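Side-chain contact in mialostatin (Ixodes ricinus, PDB 6ZTK), which inhibits cysteine proteases, both the tick's own midgut digestive cathepsins and several host cathepsins, and so restrains the digestion of blood proteins: residues Y49-Q54 with F84-S89. Sequence-based numbering, arbitrary orientation.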
loop_
_atom_site.group_PDB
_atom_site.type_symbol
_atom_site.label_atom_id
_atom_site.label_comp_id
_atom_site.label_asym_id
_atom_site.label_seq_id
_atom_site.Cartn_x
_atom_site.Cartn_y
_atom_site.Cartn_z
ATOM N N TYR A 49 4.409 -1.184 -2.034
ATOM C CA TYR A 49 5.343 -1.609 -0.977
ATOM C C TYR A 49 4.552 -1.951 0.295
ATOM O O TYR A 49 4.727 -2.986 0.921
ATOM C CB TYR A 49 6.454 -0.613 -0.707
ATOM C CG TYR A 49 7.268 -1.056 0.456
ATOM C CD1 TYR A 49 8.122 -2.150 0.378
ATOM C CD2 TYR A 49 7.169 -0.391 1.672
ATOM C CE1 TYR A 49 8.856 -2.568 1.497
ATOM C CE2 TYR A 49 7.916 -0.790 2.760
ATOM C CZ TYR A 49 8.699 -1.908 2.690
ATOM O OH TYR A 49 9.422 -2.284 3.822
ATOM N N ALA A 50 3.640 -1.056 0.702
ATOM C CA ALA A 50 2.897 -1.245 1.944
ATOM C C ALA A 50 2.148 -2.565 1.890
ATOM O O ALA A 50 2.148 -3.341 2.822
ATOM C CB ALA A 50 1.953 -0.075 2.154
ATOM N N VAL A 51 1.396 -2.831 0.805
ATOM C CA VAL A 51 0.569 -4.089 0.738
ATOM C C VAL A 51 1.481 -5.315 0.764
ATOM O O VAL A 51 1.065 -6.325 1.345
ATOM C CB VAL A 51 -0.392 -4.212 -0.474
ATOM C CG1 VAL A 51 -1.370 -3.071 -0.507
ATOM C CG2 VAL A 51 0.244 -4.446 -1.823
ATOM N N SER A 52 2.685 -5.178 0.256
ATOM C CA SER A 52 3.631 -6.338 0.201
ATOM C C SER A 52 4.029 -6.750 1.619
ATOM O O SER A 52 4.540 -7.882 1.769
ATOM C CB SER A 52 4.819 -6.034 -0.604
ATOM O OG SER A 52 5.813 -5.279 0.029
ATOM N N THR A 53 3.882 -5.882 2.621
ATOM C CA THR A 53 4.331 -6.182 4.012
ATOM C C THR A 53 3.236 -6.890 4.809
ATOM O O THR A 53 3.465 -7.254 5.980
ATOM C CB THR A 53 4.808 -4.903 4.711
ATOM O OG1 THR A 53 3.642 -4.097 5.004
ATOM C CG2 THR A 53 5.851 -4.148 3.950
ATOM N N GLN A 54 2.001 -7.057 4.276
ATOM C CA GLN A 54 0.843 -7.492 5.047
ATOM C C GLN A 54 0.513 -8.943 4.745
ATOM O O GLN A 54 -0.042 -9.257 3.671
ATOM C CB GLN A 54 -0.288 -6.517 4.816
ATOM C CG GLN A 54 0.088 -5.087 5.156
ATOM C CD GLN A 54 0.338 -4.912 6.645
ATOM O OE1 GLN A 54 -0.535 -5.192 7.451
ATOM N NE2 GLN A 54 1.522 -4.499 6.985
ATOM N N PHE A 84 -5.678 4.012 0.170
ATOM C CA PHE A 84 -5.837 3.280 -1.091
ATOM C C PHE A 84 -6.787 2.129 -0.922
ATOM O O PHE A 84 -6.946 1.577 0.170
ATOM C CB PHE A 84 -4.451 2.810 -1.565
ATOM C CG PHE A 84 -3.641 2.077 -0.541
ATOM C CD1 PHE A 84 -3.710 0.696 -0.376
ATOM C CD2 PHE A 84 -2.830 2.811 0.272
ATOM C CE1 PHE A 84 -2.992 0.038 0.609
ATOM C CE2 PHE A 84 -2.126 2.175 1.273
ATOM C CZ PHE A 84 -2.201 0.789 1.436
ATOM N N THR A 85 -7.435 1.728 -2.002
ATOM C CA THR A 85 -8.285 0.534 -1.994
ATOM C C THR A 85 -7.470 -0.715 -2.342
ATOM O O THR A 85 -6.502 -0.594 -3.126
ATOM C CB THR A 85 -9.483 0.699 -2.960
ATOM O OG1 THR A 85 -8.950 1.016 -4.243
ATOM C CG2 THR A 85 -10.402 1.770 -2.463
ATOM N N THR A 86 -7.836 -1.845 -1.797
ATOM C CA THR A 86 -7.179 -3.132 -2.035
ATOM C C THR A 86 -8.216 -4.196 -2.428
ATOM O O THR A 86 -9.424 -4.049 -2.126
ATOM C CB THR A 86 -6.325 -3.625 -0.850
ATOM O OG1 THR A 86 -7.158 -3.944 0.264
ATOM C CG2 THR A 86 -5.298 -2.578 -0.479
ATOM N N THR A 87 -7.723 -5.301 -2.940
ATOM C CA THR A 87 -8.510 -6.519 -3.201
ATOM C C THR A 87 -7.525 -7.687 -3.182
ATOM O O THR A 87 -6.318 -7.431 -3.280
ATOM C CB THR A 87 -9.234 -6.367 -4.550
ATOM O OG1 THR A 87 -10.329 -7.303 -4.587
ATOM C CG2 THR A 87 -8.314 -6.446 -5.718
ATOM N N GLN A 88 -8.056 -8.894 -3.045
ATOM C CA GLN A 88 -7.215 -10.101 -3.003
ATOM C C GLN A 88 -6.460 -10.212 -4.322
ATOM O O GLN A 88 -7.087 -10.073 -5.422
ATOM C CB GLN A 88 -8.091 -11.317 -2.736
ATOM C CG GLN A 88 -7.319 -12.598 -2.483
ATOM C CD GLN A 88 -8.279 -13.726 -2.162
ATOM O OE1 GLN A 88 -8.837 -13.783 -1.050
ATOM N NE2 GLN A 88 -8.483 -14.593 -3.128
ATOM N N SER A 89 -5.150 -10.476 -4.272
ATOM C CA SER A 89 -4.353 -10.751 -5.486
ATOM C C SER A 89 -4.365 -12.262 -5.739
ATOM O O SER A 89 -4.843 -13.028 -4.915
ATOM C CB SER A 89 -2.916 -10.284 -5.425
ATOM O OG SER A 89 -2.095 -11.231 -4.719
#
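Val51 and Ala50 approach the Phe84 ring obliquely: CE1 of the ring lies 3.7 Å from Val51 CG1, and CZ, one atom further round, lies 4.3 Å from Ala50 CB. On the far side of the helix, the Tyr49 ring carries Thr53 CG2 over one face, 3.9 Å above the plane and offset toward the rim. On the helix side Val51 does most of the touching, through a single branch: with CG1 anti to the carbonyl carbon (chi1 -59°), that methyl reaches both Phe84 and Thr86, whose CG2 stands 4.0 Å away. Val51 was modelled in two conformers, and its CG1 contacts, belonging to the one described, are less certain. No hydrogen bond crosses between the segments; the close contacts join carbon to carbon, the threonine taking part through its methyl. Polar side chains of 49-54 turn back on their own backbone: Ser52 OG donates to Tyr49 O, and Thr53 OG1 donates to Ala50 O, which also accepts from Thr53 N. Thr53 OG1, almost in the amide plane of Gln54, accepts a nearly straight bond from NE2 of that residue (2.9 Å, 172°). Around this patch, Val64 and Tyr133 touch Val51, while Cys115 packs on Phe84 and Thr86. Helix 41-52 thus rests against strand 78-92 in the hydrophobic core of the cystatin fold, an antiparallel sheet wrapped around one helix.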